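Local coordinates for protein tudor (Drosophila melanogaster, PDB 3NTK) that is required for germ cell formation and may act in piRNA-linked transposon repression, this part being its last extended Tudor domain, which recognises methylarginine marks on the Piwi protein Aubergine, at residues A[77-89]-A[101-113]. Numbering follows the deposited sequence.
Sequences KCEVHFIDFGNNA and LAKPARYSRHCEL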
ATOM      1  N   LYS A  77      15.280   0.152 -16.851  1.00 38.47           N
ATOM      2  CA  LYS A  77      13.975  -0.108 -16.249  1.00 37.35           C
ATOM      3  C   LYS A  77      14.128  -0.821 -14.912  1.00 35.96           C
ATOM      4  O   LYS A  77      15.078  -1.573 -14.706  1.00 35.16           O
ATOM      5  CB  LYS A  77      13.118  -0.992 -17.156  1.00 38.47           C
ATOM      6  CG  LYS A  77      12.731  -0.391 -18.491  1.00 40.41           C
ATOM      7  CD  LYS A  77      11.857  -1.379 -19.248  1.00 41.22           C
ATOM      8  CE  LYS A  77      11.394  -0.835 -20.583  1.00 42.53           C
ATOM      9  NZ  LYS A  77      10.472  -1.801 -21.248  1.00 43.07           N
ATOM     10  N   CYS A  78      13.179  -0.581 -14.014  1.00 34.20           N
ATOM     11  CA  CYS A  78      13.175  -1.222 -12.704  1.00 33.34           C
ATOM     12  C   CYS A  78      11.749  -1.485 -12.272  1.00 31.17           C
ATOM     13  O   CYS A  78      10.838  -0.719 -12.596  1.00 30.48           O
ATOM     14  CB  CYS A  78      13.821  -0.329 -11.636  1.00 34.11           C
ATOM     15  SG  CYS A  78      15.609  -0.176 -11.667  1.00 37.73           S
ATOM     16  N   GLU A  79      11.550  -2.580 -11.547  1.00 30.48           N
ATOM     17  CA  GLU A  79      10.237  -2.876 -11.009  1.00 30.05           C
ATOM     18  C   GLU A  79      10.325  -2.248  -9.623  1.00 27.99           C
ATOM     19  O   GLU A  79      11.237  -2.559  -8.857  1.00 28.04           O
ATOM     20  CB  GLU A  79      10.002  -4.379 -10.869  1.00 31.86           C
ATOM     21  CG  GLU A  79       8.576  -4.709 -10.462  1.00 39.27           C
ATOM     22  CD  GLU A  79       8.436  -6.091  -9.852  1.00 42.93           C
ATOM     23  OE1 GLU A  79       8.895  -7.071 -10.477  1.00 45.85           O
ATOM     24  OE2 GLU A  79       7.862  -6.198  -8.747  1.00 46.74           O
ATOM     25  N   VAL A  80       9.405  -1.350  -9.306  1.00 26.67           N
ATOM     26  CA  VAL A  80       9.438  -0.703  -8.008  1.00 26.24           C
ATOM     27  C   VAL A  80       8.154  -0.931  -7.234  1.00 25.85           C
ATOM     28  O   VAL A  80       7.132  -1.322  -7.796  1.00 28.43           O
ATOM     29  CB  VAL A  80       9.653   0.823  -8.140  1.00 25.82           C
ATOM     30  CG1 VAL A  80      10.917   1.100  -8.941  1.00 24.74           C
ATOM     31  CG2 VAL A  80       8.440   1.470  -8.805  1.00 25.95           C
ATOM     32  N   HIS A  81       8.232  -0.693  -5.935  1.00 24.07           N
ATOM     33  CA  HIS A  81       7.087  -0.817  -5.054  1.00 23.20           C
ATOM     34  C   HIS A  81       6.871   0.558  -4.443  1.00 22.74           C
ATOM     35  O   HIS A  81       7.768   1.100  -3.791  1.00 21.23           O
ATOM     36  CB  HIS A  81       7.364  -1.828  -3.944  1.00 25.83           C
ATOM     37  CG  HIS A  81       6.215  -2.014  -3.006  1.00 24.82           C
ATOM     38  ND1 HIS A  81       6.151  -1.401  -1.774  1.00 27.09           N
ATOM     39  CD2 HIS A  81       5.062  -2.712  -3.139  1.00 24.35           C
ATOM     40  CE1 HIS A  81       5.009  -1.715  -1.188  1.00 25.57           C
ATOM     41  NE2 HIS A  81       4.330  -2.510  -1.996  1.00 28.36           N
ATOM     42  N   PHE A  82       5.695   1.136  -4.673  1.00 22.22           N
ATOM     43  CA  PHE A  82       5.385   2.449  -4.122  1.00 22.22           C
ATOM     44  C   PHE A  82       4.947   2.235  -2.679  1.00 22.66           C
ATOM     45  O   PHE A  82       3.805   1.871  -2.394  1.00 23.30           O
ATOM     46  CB  PHE A  82       4.304   3.110  -4.974  1.00 23.78           C
ATOM     47  CG  PHE A  82       4.764   3.413  -6.373  1.00 25.31           C
ATOM     48  CD1 PHE A  82       5.747   4.375  -6.598  1.00 25.97           C
ATOM     49  CD2 PHE A  82       4.244   2.721  -7.461  1.00 23.81           C
ATOM     50  CE1 PHE A  82       6.206   4.642  -7.894  1.00 24.41           C
ATOM     51  CE2 PHE A  82       4.697   2.981  -8.756  1.00 25.45           C
ATOM     52  CZ  PHE A  82       5.679   3.944  -8.971  1.00 24.43           C
ATOM     53  N   ILE A  83       5.885   2.459  -1.767  1.00 21.68           N
ATOM     54  CA  ILE A  83       5.654   2.213  -0.351  1.00 21.05           C
ATOM     55  C   ILE A  83       4.463   2.891   0.311  1.00 20.71           C
ATOM     56  O   ILE A  83       3.937   2.385   1.303  1.00 21.08           O
ATOM     57  CB  ILE A  83       6.912   2.536   0.473  1.00 20.63           C
ATOM     58  CG1 ILE A  83       7.236   4.029   0.390  1.00 18.56           C
ATOM     59  CG2 ILE A  83       8.084   1.695  -0.035  1.00 20.65           C
ATOM     60  CD1 ILE A  83       8.339   4.450   1.354  1.00 21.42           C
ATOM     61  N   ASP A  84       4.025   4.024  -0.215  1.00 20.05           N
ATOM     62  CA  ASP A  84       2.901   4.701   0.412  1.00 21.27           C
ATOM     63  C   ASP A  84       1.559   4.323  -0.205  1.00 22.48           C
ATOM     64  O   ASP A  84       0.512   4.705   0.310  1.00 23.42           O
ATOM     65  CB  ASP A  84       3.102   6.217   0.362  1.00 21.47           C
ATOM     66  CG  ASP A  84       4.383   6.649   1.061  1.00 21.74           C
ATOM     67  OD1 ASP A  84       4.666   6.105   2.153  1.00 22.56           O
ATOM     68  OD2 ASP A  84       5.102   7.523   0.525  1.00 20.50           O
ATOM     69  N   PHE A  85       1.592   3.549  -1.285  1.00 24.03           N
ATOM     70  CA  PHE A  85       0.355   3.154  -1.954  1.00 25.65           C
ATOM     71  C   PHE A  85       0.198   1.659  -2.208  1.00 26.73           C
ATOM     72  O   PHE A  85      -0.814   1.212  -2.752  1.00 28.23           O
ATOM     73  CB  PHE A  85       0.201   3.949  -3.253  1.00 27.23           C
ATOM     74  CG  PHE A  85       0.068   5.427  -3.027  1.00 29.29           C
ATOM     75  CD1 PHE A  85       1.192   6.215  -2.801  1.00 28.27           C
ATOM     76  CD2 PHE A  85      -1.190   6.019  -2.961  1.00 28.78           C
ATOM     77  CE1 PHE A  85       1.067   7.571  -2.508  1.00 29.77           C
ATOM     78  CE2 PHE A  85      -1.326   7.370  -2.668  1.00 30.54           C
ATOM     79  CZ  PHE A  85      -0.194   8.150  -2.440  1.00 30.43           C
ATOM     80  N   GLY A  86       1.207   0.890  -1.816  1.00 27.59           N
ATOM     81  CA  GLY A  86       1.149  -0.555  -1.949  1.00 27.87           C
ATOM     82  C   GLY A  86       1.133  -1.226  -3.311  1.00 29.27           C
ATOM     83  O   GLY A  86       0.938  -2.441  -3.377  1.00 30.27           O
ATOM     84  N   ASN A  87       1.348  -0.465  -4.379  1.00 29.12           N
ATOM     85  CA  ASN A  87       1.340  -1.030  -5.728  1.00 28.99           C
ATOM     86  C   ASN A  87       2.731  -1.117  -6.355  1.00 29.62           C
ATOM     87  O   ASN A  87       3.627  -0.347  -6.008  1.00 27.05           O
ATOM     88  CB  ASN A  87       0.404  -0.229  -6.636  1.00 30.16           C
ATOM     89  CG  ASN A  87       0.915   1.171  -6.910  1.00 31.68           C
ATOM     90  OD1 ASN A  87       1.231   1.921  -5.986  1.00 35.57           O
ATOM     91  ND2 ASN A  87       0.999   1.533  -8.185  1.00 28.75           N
ATOM     92  N   ASN A  88       2.903  -2.057  -7.282  1.00 29.10           N
ATOM     93  CA  ASN A  88       4.174  -2.223  -7.976  1.00 30.21           C
ATOM     94  C   ASN A  88       4.012  -1.853  -9.443  1.00 31.65           C
ATOM     95  O   ASN A  88       2.935  -2.004 -10.020  1.00 32.42           O
ATOM     96  CB  ASN A  88       4.658  -3.671  -7.873  1.00 31.50           C
ATOM     97  CG  ASN A  88       5.095  -4.037  -6.473  1.00 32.97           C
ATOM     98  OD1 ASN A  88       4.386  -3.780  -5.509  1.00 36.49           O
ATOM     99  ND2 ASN A  88       6.266  -4.644  -6.357  1.00 35.44           N
ATOM    100  N   ALA A  89       5.091  -1.372 -10.046  1.00 30.47           N
ATOM    101  CA  ALA A  89       5.058  -0.986 -11.447  1.00 30.39           C
ATOM    102  C   ALA A  89       6.470  -0.890 -11.991  1.00 30.65           C
ATOM    103  O   ALA A  89       7.425  -0.707 -11.238  1.00 29.91           O
ATOM    104  CB  ALA A  89       4.354   0.351 -11.598  1.00 29.28           C
ATOM    105  N   LEU A 101      12.954  13.081   3.644  1.00 26.17           N
ATOM    106  CA  LEU A 101      11.729  12.454   3.165  1.00 27.07           C
ATOM    107  C   LEU A 101      11.784  10.934   3.164  1.00 25.53           C
ATOM    108  O   LEU A 101      10.787  10.271   2.875  1.00 25.70           O
ATOM    109  CB  LEU A 101      11.369  12.976   1.767  1.00 26.55           C
ATOM    110  CG  LEU A 101      11.012  14.468   1.748  1.00 30.47           C
ATOM    111  CD1 LEU A 101      10.577  14.896   0.346  1.00 29.18           C
ATOM    112  CD2 LEU A 101       9.894  14.730   2.751  1.00 31.69           C
ATOM    113  N   ALA A 102      12.951  10.383   3.485  1.00 24.92           N
ATOM    114  CA  ALA A 102      13.112   8.937   3.559  1.00 25.75           C
ATOM    115  C   ALA A 102      12.905   8.470   5.001  1.00 26.58           C
ATOM    116  O   ALA A 102      12.728   7.274   5.257  1.00 27.42           O
ATOM    117  CB  ALA A 102      14.494   8.536   3.081  1.00 25.65           C
ATOM    118  N   LYS A 103      12.914   9.414   5.939  1.00 26.22           N
ATOM    119  CA  LYS A 103      12.752   9.077   7.352  1.00 28.12           C
ATOM    120  C   LYS A 103      11.365   8.553   7.732  1.00 26.31           C
ATOM    121  O   LYS A 103      11.253   7.604   8.505  1.00 26.75           O
ATOM    122  CB  LYS A 103      13.087  10.283   8.240  1.00 28.79           C
ATOM    123  CG  LYS A 103      14.536  10.734   8.167  1.00 33.41           C
ATOM    124  CD  LYS A 103      14.816  11.845   9.168  1.00 36.71           C
ATOM    125  CE  LYS A 103      16.224  12.396   8.999  1.00 39.26           C
ATOM    126  NZ  LYS A 103      17.254  11.329   9.104  1.00 42.30           N
ATOM    127  N   PRO A 104      10.292   9.177   7.216  1.00 26.59           N
ATOM    128  CA  PRO A 104       8.956   8.686   7.570  1.00 25.61           C
ATOM    129  C   PRO A 104       8.725   7.250   7.130  1.00 24.01           C
ATOM    130  O   PRO A 104       9.199   6.820   6.074  1.00 21.71           O
ATOM    131  CB  PRO A 104       8.027   9.664   6.856  1.00 26.85           C
ATOM    132  CG  PRO A 104       8.824  10.934   6.859  1.00 28.34           C
ATOM    133  CD  PRO A 104      10.200  10.449   6.479  1.00 26.91           C
ATOM    134  N   ALA A 105       7.991   6.506   7.947  1.00 21.84           N
ATOM    135  CA  ALA A 105       7.693   5.116   7.629  1.00 22.74           C
ATOM    136  C   ALA A 105       6.751   5.060   6.433  1.00 21.57           C
ATOM    137  O   ALA A 105       6.094   6.049   6.110  1.00 23.98           O
ATOM    138  CB  ALA A 105       7.042   4.438   8.838  1.00 22.86           C
ATOM    139  N   ARG A 106       6.690   3.904   5.776  1.00 22.04           N
ATOM    140  CA  ARG A 106       5.794   3.720   4.636  1.00 22.37           C
ATOM    141  C   ARG A 106       4.363   3.991   5.096  1.00 24.10           C
ATOM    142  O   ARG A 106       3.991   3.647   6.232  1.00 25.46           O
ATOM    143  CB  ARG A 106       5.908   2.291   4.100  1.00 22.34           C
ATOM    144  CG  ARG A 106       5.575   1.197   5.110  1.00 22.13           C
ATOM    145  CD  ARG A 106       5.700  -0.178   4.451  1.00 22.49           C
ATOM    146  NE  ARG A 106       4.716  -0.332   3.384  1.00 24.13           N
ATOM    147  CZ  ARG A 106       4.905  -1.028   2.269  1.00 24.53           C
ATOM    148  NH1 ARG A 106       6.060  -1.651   2.051  1.00 27.51           N
ATOM    149  NH2 ARG A 106       3.934  -1.097   1.369  1.00 23.28           N
ATOM    150  N   TYR A 107       3.561   4.608   4.230  1.00 24.14           N
ATOM    151  CA  TYR A 107       2.190   4.932   4.594  1.00 25.36           C
ATOM    152  C   TYR A 107       1.117   3.962   4.108  1.00 23.98           C
ATOM    153  O   TYR A 107      -0.074   4.215   4.279  1.00 25.43           O
ATOM    154  CB  TYR A 107       1.858   6.371   4.195  1.00 27.15           C
ATOM    155  CG  TYR A 107       2.603   7.373   5.048  1.00 29.14           C
ATOM    156  CD1 TYR A 107       2.497   7.341   6.438  1.00 31.51           C
ATOM    157  CD2 TYR A 107       3.444   8.323   4.473  1.00 29.81           C
ATOM    158  CE1 TYR A 107       3.212   8.229   7.237  1.00 33.99           C
ATOM    159  CE2 TYR A 107       4.164   9.217   5.264  1.00 32.14           C
ATOM    160  CZ  TYR A 107       4.042   9.162   6.646  1.00 34.32           C
ATOM    161  OH  TYR A 107       4.753  10.036   7.438  1.00 37.89           O
ATOM    162  N   SER A 108       1.542   2.865   3.491  1.00 22.33           N
ATOM    163  CA  SER A 108       0.613   1.810   3.092  1.00 23.48           C
ATOM    164  C   SER A 108       1.103   0.631   3.936  1.00 24.01           C
ATOM    165  O   SER A 108       2.305   0.520   4.222  1.00 24.71           O
ATOM    166  CB  SER A 108       0.696   1.481   1.591  1.00 22.73           C
ATOM    167  OG  SER A 108       1.868   0.765   1.251  1.00 26.18           O
ATOM    168  N   ARG A 109       0.186  -0.226   4.365  1.00 21.17           N
ATOM    169  CA  ARG A 109       0.566  -1.366   5.187  1.00 23.54           C
ATOM    170  C   ARG A 109       0.118  -2.674   4.587  1.00 23.00           C
ATOM    171  O   ARG A 109      -1.022  -2.801   4.143  1.00 21.48           O
ATOM    172  CB  ARG A 109      -0.043  -1.236   6.578  1.00 24.47           C
ATOM    173  CG  ARG A 109       0.313   0.050   7.257  1.00 28.54           C
ATOM    174  CD  ARG A 109      -0.188   0.069   8.677  1.00 28.93           C
ATOM    175  NE  ARG A 109       0.030   1.376   9.280  1.00 30.36           N
ATOM    176  CZ  ARG A 109      -0.115   1.627  10.574  1.00 31.32           C
ATOM    177  NH1 ARG A 109      -0.477   0.654  11.401  1.00 30.08           N
ATOM    178  NH2 ARG A 109       0.096   2.851  11.034  1.00 31.93           N
ATOM    179  N   HIS A 110       1.025  -3.645   4.561  1.00 20.94           N
ATOM    180  CA  HIS A 110       0.686  -4.951   4.044  1.00 20.84           C
ATOM    181  C   HIS A 110      -0.050  -5.699   5.153  1.00 20.69           C
ATOM    182  O   HIS A 110       0.350  -5.650   6.327  1.00 20.74           O
ATOM    183  CB  HIS A 110       1.942  -5.728   3.636  1.00 22.29           C
ATOM    184  CG  HIS A 110       1.643  -7.049   3.002  1.00 25.82           C
ATOM    185  ND1 HIS A 110       2.003  -8.250   3.577  1.00 27.32           N
ATOM    186  CD2 HIS A 110       0.974  -7.362   1.865  1.00 24.57           C
ATOM    187  CE1 HIS A 110       1.567  -9.245   2.823  1.00 26.92           C
ATOM    188  NE2 HIS A 110       0.939  -8.734   1.779  1.00 27.13           N
ATOM    189  N   CYS A 111      -1.121  -6.389   4.771  1.00 20.98           N
ATOM    190  CA  CYS A 111      -1.946  -7.152   5.704  1.00 21.10           C
ATOM    191  C   CYS A 111      -2.321  -8.507   5.138  1.00 22.37           C
ATOM    192  O   CYS A 111      -2.309  -8.711   3.924  1.00 22.81           O
ATOM    193  CB  CYS A 111      -3.274  -6.436   5.980  1.00 22.33           C
ATOM    194  SG  CYS A 111      -3.196  -4.788   6.650  1.00 26.85           S
ATOM    195  N   GLU A 112      -2.672  -9.428   6.032  1.00 23.02           N
ATOM    196  CA  GLU A 112      -3.145 -10.744   5.629  1.00 24.43           C
ATOM    197  C   GLU A 112      -4.216 -11.110   6.646  1.00 24.97           C
ATOM    198  O   GLU A 112      -4.051 -10.888   7.843  1.00 23.00           O
ATOM    199  CB  GLU A 112      -2.025 -11.796   5.596  1.00 27.90           C
ATOM    200  CG  GLU A 112      -1.370 -12.163   6.908  1.00 32.96           C
ATOM    201  CD  GLU A 112      -0.400 -13.335   6.746  1.00 36.60           C
ATOM    202  OE1 GLU A 112       0.445 -13.281   5.823  1.00 39.15           O
ATOM    203  OE2 GLU A 112      -0.468 -14.308   7.534  1.00 33.58           O
ATOM    204  N   LEU A 113      -5.327 -11.645   6.160  1.00 23.80           N
ATOM    205  CA  LEU A 113      -6.422 -12.001   7.044  1.00 24.24           C
ATOM    206  C   LEU A 113      -6.165 -13.213   7.911  1.00 24.53           C
ATOM    207  O   LEU A 113      -5.480 -14.155   7.511  1.00 23.70           O
ATOM    208  CB  LEU A 113      -7.702 -12.274   6.247  1.00 27.31           C
ATOM    209  CG  LEU A 113      -8.494 -11.107   5.663  1.00 31.42           C
ATOM    210  CD1 LEU A 113      -9.765 -11.650   5.014  1.00 32.97           C
ATOM    211  CD2 LEU A 113      -8.836 -10.118   6.760  1.00 29.97           C
TER
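Ile83 O takes two donors from one residue, Ser108. The amide, Ser108 N, comes in 3.3 Å from Ile83 O in the carbonyl plane on a lone pair, with a rather bent N-H angle of 137°. The hydroxyl drops in from above that plane, Ser108 OG lying 2.6 Å from Ile83 O. Next along, Asp84 OD1 accepts Tyr107 N at 2.8 Å through its anti lone pair; the carboxylate lies alongside the tyrosine ring, pointing the same way, with CD2 of Tyr107 3.4 Å from OD1 of Asp84. The same oxygen is also salt-bridged to Arg66, whose guanidinium reaches the carbonyls of Leu101, Pro104 and Ala105 as well. Ile83 and Asp84 sit on the turn between strands 78-82 and 87-95 of the Tudor core's four-stranded antiparallel sheet. The linker pinned there leads into strand 109-113 of the second, OB-fold-like sheet, so the contact ties together the two halves of the extended Tudor domain. The Arg106 side chain bends at chi3 (-64°) alongside the residues that follow it, bringing NE within 2.7 Å of Ser108 O, nearly in the guanidinium plane. Its CB packs against Ile83 CB at 3.8 Å. An alanine here would keep that CB but is likely to leave Ser108 O without its guanidinium donor and the linker less firmly folded beside Ile83.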